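Local coordinates for epimerase family protein SDR39U1 (PDB 4B4O) that binds NADPH and is a putative NADP-dependent oxidoreductase of the short-chain dehydrogenase/reductase family, at residues I242-S246 and A247-A251; V267-R270 and R271-T275. The protein carries 3 engineered substitutions. All coordinates share one frame; numbering follows the deposited sequence.

Contact 1: I242-S246 and A247-A251; sequences IPLPS and AVVQA
L244 touches V249 where an extended loop turns into helix 246-253, with P245 as the N-cap residue. This is a helix start, and its contacts are local. The loop before the helix pairs its backbone with another loop: I242 bonds to G180, and L244 to P182 and G184. L244 meets the helix through its root, with CB 3.9 Å from V249 CG2. V249 CG2 also lies 3.5 Å from P245 O. V249 CG2 is anti to its own carbonyl carbon and beside its backbone N, which turns it back toward the start of the helix.

P245 gives the first turn its acceptor. P245 O accepts the N-H of V249, with V249 N 3.3 Å away and in the carbonyl plane. The N-H of V248 adds a weak bond to the same oxygen, bent to 131°. The P245 ring and V248 lie side by side and point the same way. P245 CD is 4.2 Å from V248 CG2, a loose touch.

S246 opens the helix proper, and its side chain touches L262 of helix 255-262. V249 is buried and reaches L261 of that helix and I183 of a loop. The contact thus joins the helix start to the next helix. Q250 N donates to S246 O at 2.9 Å, with an N-H...O angle of 164°. Q250 CB lies beside that oxygen, 3.5 Å from S246 O.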
ATOM      1  N   ILE A 242      12.596 -21.322 -11.372  1.00 24.30           N
ATOM      2  CA  ILE A 242      13.925 -20.752 -11.107  1.00 23.95           C
ATOM      3  C   ILE A 242      13.971 -19.950  -9.799  1.00 22.23           C
ATOM      4  O   ILE A 242      13.492 -18.824  -9.762  1.00 20.91           O
ATOM      5  CB  ILE A 242      14.379 -19.841 -12.263  1.00 24.09           C
ATOM      6  CG1 ILE A 242      14.460 -20.658 -13.546  1.00 26.15           C
ATOM      7  CG2 ILE A 242      15.728 -19.218 -11.946  1.00 23.88           C
ATOM      8  CD1 ILE A 242      14.944 -19.854 -14.713  1.00 26.71           C
ATOM      9  N   PRO A 243      14.590 -20.520  -8.732  1.00 22.58           N
ATOM     10  CA  PRO A 243      14.579 -19.827  -7.445  1.00 21.32           C
ATOM     11  C   PRO A 243      15.576 -18.692  -7.431  1.00 20.84           C
ATOM     12  O   PRO A 243      16.634 -18.826  -8.035  1.00 21.86           O
ATOM     13  CB  PRO A 243      14.986 -20.925  -6.437  1.00 22.49           C
ATOM     14  CG  PRO A 243      14.973 -22.217  -7.209  1.00 24.29           C
ATOM     15  CD  PRO A 243      15.296 -21.816  -8.617  1.00 24.46           C
ATOM     16  N   LEU A 244      15.218 -17.579  -6.787  1.00 19.53           N
ATOM     17  CA  LEU A 244      16.164 -16.485  -6.523  1.00 19.38           C
ATOM     18  C   LEU A 244      16.808 -16.712  -5.170  1.00 19.81           C
ATOM     19  O   LEU A 244      16.141 -16.578  -4.160  1.00 19.19           O
ATOM     20  CB  LEU A 244      15.463 -15.131  -6.497  1.00 18.20           C
ATOM     21  CG  LEU A 244      14.985 -14.591  -7.840  1.00 18.11           C
ATOM     22  CD1 LEU A 244      14.551 -13.139  -7.769  1.00 17.44           C
ATOM     23  CD2 LEU A 244      16.130 -14.745  -8.839  1.00 19.34           C
ATOM     24  N   PRO A 245      18.108 -17.038  -5.140  1.00 21.08           N
ATOM     25  CA  PRO A 245      18.727 -17.227  -3.840  1.00 21.84           C
ATOM     26  C   PRO A 245      18.734 -15.975  -3.003  1.00 21.22           C
ATOM     27  O   PRO A 245      18.635 -14.857  -3.530  1.00 20.52           O
ATOM     28  CB  PRO A 245      20.157 -17.607  -4.185  1.00 23.43           C
ATOM     29  CG  PRO A 245      20.094 -18.130  -5.570  1.00 23.66           C
ATOM     30  CD  PRO A 245      19.061 -17.293  -6.232  1.00 22.14           C
ATOM     31  N   SER A 246      18.795 -16.161  -1.691  1.00 21.76           N
ATOM     32  CA  SER A 246      18.785 -15.044  -0.737  1.00 21.58           C
ATOM     33  C   SER A 246      19.939 -14.083  -0.975  1.00 22.35           C
ATOM     34  O   SER A 246      19.727 -12.877  -1.010  1.00 21.83           O
ATOM     35  CB  SER A 246      18.871 -15.578   0.679  1.00 22.66           C
ATOM     36  OG  SER A 246      17.820 -16.485   0.923  1.00 22.23           O
ATOM     37  N   ALA A 247      21.141 -14.635  -1.155  1.00 23.79           N
ATOM     38  CA  ALA A 247      22.361 -13.846  -1.358  1.00 24.90           C
ATOM     39  C   ALA A 247      22.200 -12.869  -2.521  1.00 24.05           C
ATOM     40  O   ALA A 247      22.658 -11.733  -2.439  1.00 24.58           O
ATOM     41  CB  ALA A 247      23.567 -14.747  -1.559  1.00 26.57           C
ATOM     42  N   VAL A 248      21.508 -13.295  -3.579  1.00 23.03           N
ATOM     43  CA  VAL A 248      21.363 -12.490  -4.795  1.00 22.60           C
ATOM     44  C   VAL A 248      20.346 -11.380  -4.566  1.00 21.55           C
ATOM     45  O   VAL A 248      20.522 -10.267  -5.057  1.00 21.88           O
ATOM     46  CB  VAL A 248      20.932 -13.334  -6.040  1.00 22.23           C
ATOM     47  CG1 VAL A 248      20.617 -12.450  -7.220  1.00 21.98           C
ATOM     48  CG2 VAL A 248      21.992 -14.358  -6.452  1.00 23.58           C
ATOM     49  N   VAL A 249      19.261 -11.684  -3.867  1.00 20.51           N
ATOM     50  CA  VAL A 249      18.257 -10.666  -3.558  1.00 19.66           C
ATOM     51  C   VAL A 249      18.871  -9.622  -2.613  1.00 20.64           C
ATOM     52  O   VAL A 249      18.640  -8.426  -2.762  1.00 20.80           O
ATOM     53  CB  VAL A 249      16.981 -11.292  -2.957  1.00 18.50           C
ATOM     54  CG1 VAL A 249      15.998 -10.225  -2.499  1.00 17.83           C
ATOM     55  CG2 VAL A 249      16.329 -12.246  -3.957  1.00 17.86           C
ATOM     56  N   GLN A 250      19.698 -10.074  -1.677  1.00 21.65           N
ATOM     57  CA  GLN A 250      20.413  -9.150  -0.783  1.00 23.06           C
ATOM     58  C   GLN A 250      21.421  -8.279  -1.528  1.00 24.28           C
ATOM     59  O   GLN A 250      21.573  -7.103  -1.224  1.00 25.22           O
ATOM     60  CB  GLN A 250      21.074  -9.910   0.379  1.00 24.24           C
ATOM     61  CG  GLN A 250      20.099 -10.074   1.544  1.00 23.77           C
ATOM     62  CD  GLN A 250      20.425 -11.195   2.523  1.00 24.76           C
ATOM     63  OE1 GLN A 250      21.303 -12.020   2.260  1.00 25.64           O
ATOM     64  NE2 GLN A 250      19.721 -11.229   3.657  1.00 24.86           N
ATOM     65  N   ALA A 251      22.101  -8.866  -2.506  1.00 24.50           N
ATOM     66  CA  ALA A 251      23.050  -8.122  -3.305  1.00 25.77           C
ATOM     67  C   ALA A 251      22.354  -6.987  -4.020  1.00 25.43           C
ATOM     68  O   ALA A 251      22.881  -5.888  -4.091  1.00 26.85           O
ATOM     69  CB  ALA A 251      23.734  -9.021  -4.320  1.00 26.00           C
TER

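Contact 2: V267-R270 and R271-T275; sequences VIPR and RTLAT. Engineered in segment 267-270: R270 (natural residue Gln).
P269 and T272 touch at the start of the short helix 270-274, where P269 is the N-cap residue. P269 CB is 3.8 Å from T272 CB and equally far from T272 OG1. P269 O accepts the N-H of L273, with L273 N 3.1 Å from P269 O. The bond is straight at the hydrogen, 162°, but the donor stands above the carbonyl plane by 36°. L273 also covers this oxygen with carbon, L273 CG being 3.4 Å from P269 O. Its CG is beside its own backbone N (chi1 -74°), which bends the chain back over the start of the helix. The next turn bond runs from A274 N to R270 O, 3.0 Å.

Further along, T272 O is gripped twice by T275. The hydroxyl OG1 of T275 donates to T272 O at 2.7 Å, in the carbonyl plane, and T275 N donates as well.

P269 is the centre of an inverse gamma turn, which leads the chain into the helix. Around it, E122 accepts the N-H of R271 through OE1. T272 OG1 bonds to N216 O, and R271 NE bonds to V214 O, so two backbone carbonyls of strand 213-217 hold these side chains. The engineered R270 (Gln in the natural protein) forms a salt bridge from NE to D121.

T272 and R271 also touch L215 of the strand, and P269 and T272 touch Y279. The E122 carboxylate at the helix start may be favoured in its ionised form by the R271 N-H and by the engineered R270 close by.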
ATOM      1  N   VAL A 267      -0.933 -12.234   7.862  1.00 13.98           N
ATOM      2  CA  VAL A 267      -1.784 -11.140   8.294  1.00 13.97           C
ATOM      3  C   VAL A 267      -3.241 -11.459   7.967  1.00 13.61           C
ATOM      4  O   VAL A 267      -3.589 -11.664   6.810  1.00 12.87           O
ATOM      5  CB  VAL A 267      -1.361  -9.781   7.669  1.00 13.52           C
ATOM      6  CG1 VAL A 267      -2.253  -8.664   8.190  1.00 13.91           C
ATOM      7  CG2 VAL A 267       0.096  -9.456   8.008  1.00 14.13           C
ATOM      8  N   ILE A 268      -4.095 -11.389   8.995  1.00 14.34           N
ATOM      9  CA  ILE A 268      -5.541 -11.510   8.836  1.00 14.24           C
ATOM     10  C   ILE A 268      -6.231 -10.136   8.793  1.00 14.10           C
ATOM     11  O   ILE A 268      -5.969  -9.267   9.619  1.00 14.74           O
ATOM     12  CB  ILE A 268      -6.125 -12.329   9.976  1.00 15.39           C
ATOM     13  CG1 ILE A 268      -5.470 -13.707   9.976  1.00 15.92           C
ATOM     14  CG2 ILE A 268      -7.627 -12.409   9.839  1.00 15.44           C
ATOM     15  CD1 ILE A 268      -5.663 -14.460  11.289  1.00 17.58           C
ATOM     16  N   PRO A 269      -7.139  -9.948   7.828  1.00 13.56           N
ATOM     17  CA  PRO A 269      -7.902  -8.721   7.727  1.00 13.73           C
ATOM     18  C   PRO A 269      -9.192  -8.840   8.518  1.00 14.44           C
ATOM     19  O   PRO A 269     -10.284  -8.832   7.940  1.00 14.42           O
ATOM     20  CB  PRO A 269      -8.177  -8.624   6.229  1.00 13.10           C
ATOM     21  CG  PRO A 269      -8.298 -10.040   5.781  1.00 12.85           C
ATOM     22  CD  PRO A 269      -7.489 -10.883   6.741  1.00 13.10           C
ATOM     23  N   ARG A 270      -9.064  -8.952   9.837  1.00 15.28           N
ATOM     24  CA  ARG A 270     -10.231  -9.172  10.698  1.00 16.18           C
ATOM     25  C   ARG A 270     -11.127  -7.942  10.713  1.00 16.59           C
ATOM     26  O   ARG A 270     -12.311  -8.015  10.399  1.00 16.72           O
ATOM     27  CB  ARG A 270      -9.826  -9.538  12.132  1.00 17.35           C
ATOM     28  CG  ARG A 270     -11.007 -10.031  12.930  1.00 18.40           C
ATOM     29  CD  ARG A 270     -10.767 -10.660  14.286  1.00 19.90           C
ATOM     30  NE  ARG A 270      -9.392 -11.028  14.510  1.00 20.05           N
ATOM     31  CZ  ARG A 270      -8.833 -12.190  14.118  1.00 19.83           C
ATOM     32  NH1 ARG A 270      -9.499 -13.092  13.410  1.00 19.43           N
ATOM     33  NH2 ARG A 270      -7.565 -12.430  14.417  1.00 20.23           N
ATOM     34  N   ARG A 271     -10.526  -6.809  11.045  1.00 17.03           N
ATOM     35  CA  ARG A 271     -11.254  -5.559  11.115  1.00 17.81           C
ATOM     36  C   ARG A 271     -11.742  -5.107   9.742  1.00 17.22           C
ATOM     37  O   ARG A 271     -12.813  -4.519   9.624  1.00 17.88           O
ATOM     38  CB  ARG A 271     -10.424  -4.492  11.848  1.00 18.86           C
ATOM     39  CG  ARG A 271     -10.383  -4.781  13.339  1.00 20.11           C
ATOM     40  CD  ARG A 271      -9.825  -3.688  14.220  1.00 21.75           C
ATOM     41  NE  ARG A 271      -9.928  -2.371  13.617  1.00 22.18           N
ATOM     42  CZ  ARG A 271     -10.958  -1.544  13.708  1.00 23.20           C
ATOM     43  NH1 ARG A 271     -12.042  -1.864  14.382  1.00 23.79           N
ATOM     44  NH2 ARG A 271     -10.898  -0.377  13.096  1.00 23.85           N
ATOM     45  N   THR A 272     -10.964  -5.397   8.706  1.00 16.20           N
ATOM     46  CA  THR A 272     -11.351  -5.036   7.357  1.00 15.90           C
ATOM     47  C   THR A 272     -12.666  -5.741   7.022  1.00 15.93           C
ATOM     48  O   THR A 272     -13.593  -5.121   6.517  1.00 16.57           O
ATOM     49  CB  THR A 272     -10.280  -5.418   6.317  1.00 14.93           C
ATOM     50  OG1 THR A 272      -9.008  -4.900   6.707  1.00 15.01           O
ATOM     51  CG2 THR A 272     -10.626  -4.871   4.950  1.00 15.06           C
ATOM     52  N   LEU A 273     -12.732  -7.039   7.278  1.00 15.49           N
ATOM     53  CA  LEU A 273     -13.944  -7.792   6.984  1.00 15.78           C
ATOM     54  C   LEU A 273     -15.118  -7.299   7.856  1.00 16.85           C
ATOM     55  O   LEU A 273     -16.259  -7.254   7.416  1.00 17.43           O
ATOM     56  CB  LEU A 273     -13.707  -9.298   7.154  1.00 15.50           C
ATOM     57  CG  LEU A 273     -12.879 -10.002   6.066  1.00 14.74           C
ATOM     58  CD1 LEU A 273     -12.415 -11.403   6.454  1.00 14.78           C
ATOM     59  CD2 LEU A 273     -13.661  -9.962   4.766  1.00 14.95           C
ATOM     60  N   ALA A 274     -14.816  -6.903   9.083  1.00 17.33           N
ATOM     61  CA  ALA A 274     -15.828  -6.424  10.023  1.00 18.54           C
ATOM     62  C   ALA A 274     -16.465  -5.128   9.582  1.00 19.27           C
ATOM     63  O   ALA A 274     -17.528  -4.797  10.058  1.00 20.34           O
ATOM     64  CB  ALA A 274     -15.203  -6.246  11.406  1.00 19.17           C
ATOM     65  N   THR A 275     -15.824  -4.392   8.675  1.00 18.93           N
ATOM     66  CA  THR A 275     -16.390  -3.142   8.146  1.00 19.99           C
ATOM     67  C   THR A 275     -17.516  -3.389   7.159  1.00 20.28           C
ATOM     68  O   THR A 275     -18.160  -2.448   6.696  1.00 21.46           O
ATOM     69  CB  THR A 275     -15.352  -2.256   7.394  1.00 19.93           C
ATOM     70  OG1 THR A 275     -14.980  -2.886   6.162  1.00 18.88           O
ATOM     71  CG2 THR A 275     -14.101  -1.951   8.227  1.00 19.84           C
TER

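Overall arrangement
Contact 1 comes first along the chain, and contact 2 opens after it, with helix 255-262 between them. Their centres are about 33 Å apart and their nearest atoms about 19 Å, so they do not touch. Both lie in the C-terminal DUF1731 region and both are starts of helices, each with a proline at the N-cap. Contact 1 is on the surface, against helix 255-262, and its centre is about 24 Å from the centre of the chain. Contact 2 is partly buried against strand 213-217 of the parallel sheet, and the side chain of T272 is about 13 Å from NADPH. The C-terminal part thus reaches from the periphery back to the Rossmann-type core.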